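Local coordinates for protein thymidylate synthase A (Bacillus subtilis, PDB 1BKP) that catalyses the reductive methylation of dUMP to dTMP with 5,10-methylenetetrahydrofolate as methyl donor and reductant, working as a homodimer, at residues L244-E249 / Y254-D259. Sequence-based numbering, arbitrary orientation.
Sequences LWINPE and YDFTID
The indole of Trp245 turns its edge to the carbonyl of Asp259: Trp245 CZ3 lies 3.8 Å from Asp259 O, which sits in the ring plane. Over one face of the indole stands the backbone N of Asn247, 3.8 Å above the plane and displaced toward the rim. The other aromatic ring, that of Phe256, is met obliquely in an apolar contact, Ile246 CG2 lying 3.5 Å from Phe256 CE1; the two side chains cross at about a right angle. With chi1 at -70°, Ile246 holds CG1 beside its backbone N and CG2 anti to that N, and it is this CG2 branch that reaches the phenyl ring. Strand 243-246 pairs antiparallel with strand 261-264, and the long connection between them bends back at the surface, remote from the catalytic Cys160. Backbone hydrogen bonds join Trp245 to Lys262 and, just beyond the strand ends, Asn247 to Asp260. Asn247 shapes the start of the connection as an Asx turn, Asn247 OD1 accepting from Glu249 N at 3.0 Å. The N-H...O angle is 152°, with the donor above the side-chain carbonyl plane; Asn247 ND2 is hydrogen-bonded to Asp260 OD1. Helix 188-206 lies against Phe256 through Met201 and Gln204, and Gln204 NE2 also donates to Asn247 O.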
loop_
_atom_site.group_PDB
_atom_site.type_symbol
_atom_site.label_atom_id
_atom_site.label_comp_id
_atom_site.label_asym_id
_atom_site.label_seq_id
_atom_site.Cartn_x
_atom_site.Cartn_y
_atom_site.Cartn_z
ATOM N N LEU A 244 -16.728 -5.267 -21.845
ATOM C CA LEU A 244 -15.830 -4.213 -22.277
ATOM C C LEU A 244 -14.993 -4.700 -23.514
ATOM O O LEU A 244 -14.135 -5.562 -23.423
ATOM C CB LEU A 244 -14.905 -3.806 -21.106
ATOM C CG LEU A 244 -13.773 -2.909 -21.525
ATOM C CD1 LEU A 244 -14.290 -1.579 -22.046
ATOM C CD2 LEU A 244 -12.811 -2.726 -20.299
ATOM N N TRP A 245 -15.305 -4.161 -24.676
ATOM C CA TRP A 245 -14.584 -4.465 -25.904
ATOM C C TRP A 245 -13.335 -3.552 -25.896
ATOM O O TRP A 245 -13.443 -2.376 -25.705
ATOM C CB TRP A 245 -15.443 -4.048 -27.144
ATOM C CG TRP A 245 -14.667 -4.185 -28.421
ATOM C CD1 TRP A 245 -14.437 -5.337 -29.097
ATOM C CD2 TRP A 245 -14.028 -3.129 -29.183
ATOM N NE1 TRP A 245 -13.692 -5.082 -30.235
ATOM C CE2 TRP A 245 -13.444 -3.733 -30.313
ATOM C CE3 TRP A 245 -13.919 -1.751 -29.023
ATOM C CZ2 TRP A 245 -12.766 -3.015 -31.275
ATOM C CZ3 TRP A 245 -13.240 -1.031 -29.951
ATOM C CH2 TRP A 245 -12.670 -1.662 -31.086
ATOM N N ILE A 246 -12.168 -4.111 -26.151
ATOM C CA ILE A 246 -10.953 -3.307 -26.253
ATOM C C ILE A 246 -10.369 -3.732 -27.618
ATOM O O ILE A 246 -10.268 -4.941 -27.914
ATOM C CB ILE A 246 -9.947 -3.662 -25.179
ATOM C CG1 ILE A 246 -10.469 -3.173 -23.818
ATOM C CG2 ILE A 246 -8.595 -2.875 -25.464
ATOM C CD1 ILE A 246 -9.533 -3.654 -22.769
ATOM N N ASN A 247 -9.946 -2.776 -28.442
ATOM C CA ASN A 247 -9.510 -3.100 -29.801
ATOM C C ASN A 247 -8.362 -4.176 -29.768
ATOM O O ASN A 247 -7.253 -3.880 -29.347
ATOM C CB ASN A 247 -9.089 -1.802 -30.426
ATOM C CG ASN A 247 -8.673 -1.909 -31.903
ATOM O OD1 ASN A 247 -8.485 -2.995 -32.438
ATOM N ND2 ASN A 247 -8.336 -0.750 -32.490
ATOM N N PRO A 248 -8.639 -5.417 -30.250
ATOM C CA PRO A 248 -7.682 -6.542 -30.304
ATOM C C PRO A 248 -6.467 -6.219 -31.155
ATOM O O PRO A 248 -5.478 -6.909 -31.065
ATOM C CB PRO A 248 -8.463 -7.651 -31.001
ATOM C CG PRO A 248 -9.843 -7.212 -30.979
ATOM C CD PRO A 248 -9.777 -5.711 -31.111
ATOM N N GLU A 249 -6.548 -5.231 -32.042
ATOM C CA GLU A 249 -5.418 -4.854 -32.907
ATOM C C GLU A 249 -4.297 -4.008 -32.311
ATOM O O GLU A 249 -3.275 -3.761 -32.993
ATOM C CB GLU A 249 -5.981 -4.183 -34.163
ATOM C CG GLU A 249 -6.673 -5.242 -35.050
ATOM C CD GLU A 249 -7.580 -4.706 -36.164
ATOM O OE1 GLU A 249 -7.280 -3.674 -36.784
ATOM O OE2 GLU A 249 -8.596 -5.385 -36.427
ATOM N N TYR A 254 1.226 2.594 -26.185
ATOM C CA TYR A 254 1.157 3.956 -26.628
ATOM C C TYR A 254 0.290 4.151 -27.858
ATOM O O TYR A 254 0.094 5.280 -28.242
ATOM C CB TYR A 254 2.544 4.513 -26.863
ATOM C CG TYR A 254 3.310 4.492 -25.582
ATOM C CD1 TYR A 254 3.067 5.456 -24.602
ATOM C CD2 TYR A 254 4.241 3.499 -25.327
ATOM C CE1 TYR A 254 3.757 5.426 -23.360
ATOM C CE2 TYR A 254 4.936 3.448 -24.093
ATOM C CZ TYR A 254 4.692 4.408 -23.124
ATOM O OH TYR A 254 5.342 4.371 -21.911
ATOM N N ASP A 255 -0.395 3.090 -28.302
ATOM C CA ASP A 255 -1.253 3.210 -29.477
ATOM C C ASP A 255 -2.732 3.303 -29.128
ATOM O O ASP A 255 -3.554 3.588 -29.990
ATOM C CB ASP A 255 -1.077 1.983 -30.393
ATOM C CG ASP A 255 0.202 2.030 -31.173
ATOM O OD1 ASP A 255 0.799 3.130 -31.249
ATOM O OD2 ASP A 255 0.639 0.949 -31.668
ATOM N N PHE A 256 -3.096 3.073 -27.874
ATOM C CA PHE A 256 -4.491 3.058 -27.482
ATOM C C PHE A 256 -5.091 4.465 -27.522
ATOM O O PHE A 256 -4.392 5.439 -27.295
ATOM C CB PHE A 256 -4.632 2.494 -26.037
ATOM C CG PHE A 256 -4.568 0.983 -25.934
ATOM C CD1 PHE A 256 -5.656 0.222 -26.337
ATOM C CD2 PHE A 256 -3.443 0.352 -25.375
ATOM C CE1 PHE A 256 -5.676 -1.186 -26.194
ATOM C CE2 PHE A 256 -3.377 -1.033 -25.194
ATOM C CZ PHE A 256 -4.527 -1.843 -25.608
ATOM N N THR A 257 -6.332 4.594 -27.958
ATOM C CA THR A 257 -6.928 5.924 -27.981
ATOM C C THR A 257 -8.284 5.618 -27.421
ATOM O O THR A 257 -8.656 4.438 -27.321
ATOM C CB THR A 257 -7.122 6.544 -29.469
ATOM O OG1 THR A 257 -8.004 5.696 -30.239
ATOM C CG2 THR A 257 -5.786 6.757 -30.213
ATOM N N ILE A 258 -9.082 6.668 -27.168
ATOM C CA ILE A 258 -10.439 6.481 -26.605
ATOM C C ILE A 258 -11.356 5.649 -27.457
ATOM O O ILE A 258 -12.143 4.886 -26.929
ATOM C CB ILE A 258 -11.065 7.879 -26.160
ATOM C CG1 ILE A 258 -12.285 7.641 -25.302
ATOM C CG2 ILE A 258 -11.342 8.750 -27.315
ATOM C CD1 ILE A 258 -11.937 6.854 -23.960
ATOM N N ASP A 259 -11.224 5.701 -28.791
ATOM C CA ASP A 259 -12.073 4.901 -29.662
ATOM C C ASP A 259 -11.739 3.435 -29.611
ATOM O O ASP A 259 -12.529 2.650 -30.065
ATOM C CB ASP A 259 -11.974 5.444 -31.091
ATOM C CG ASP A 259 -12.214 6.975 -31.101
ATOM O OD1 ASP A 259 -13.338 7.373 -30.620
ATOM O OD2 ASP A 259 -11.235 7.745 -31.377
#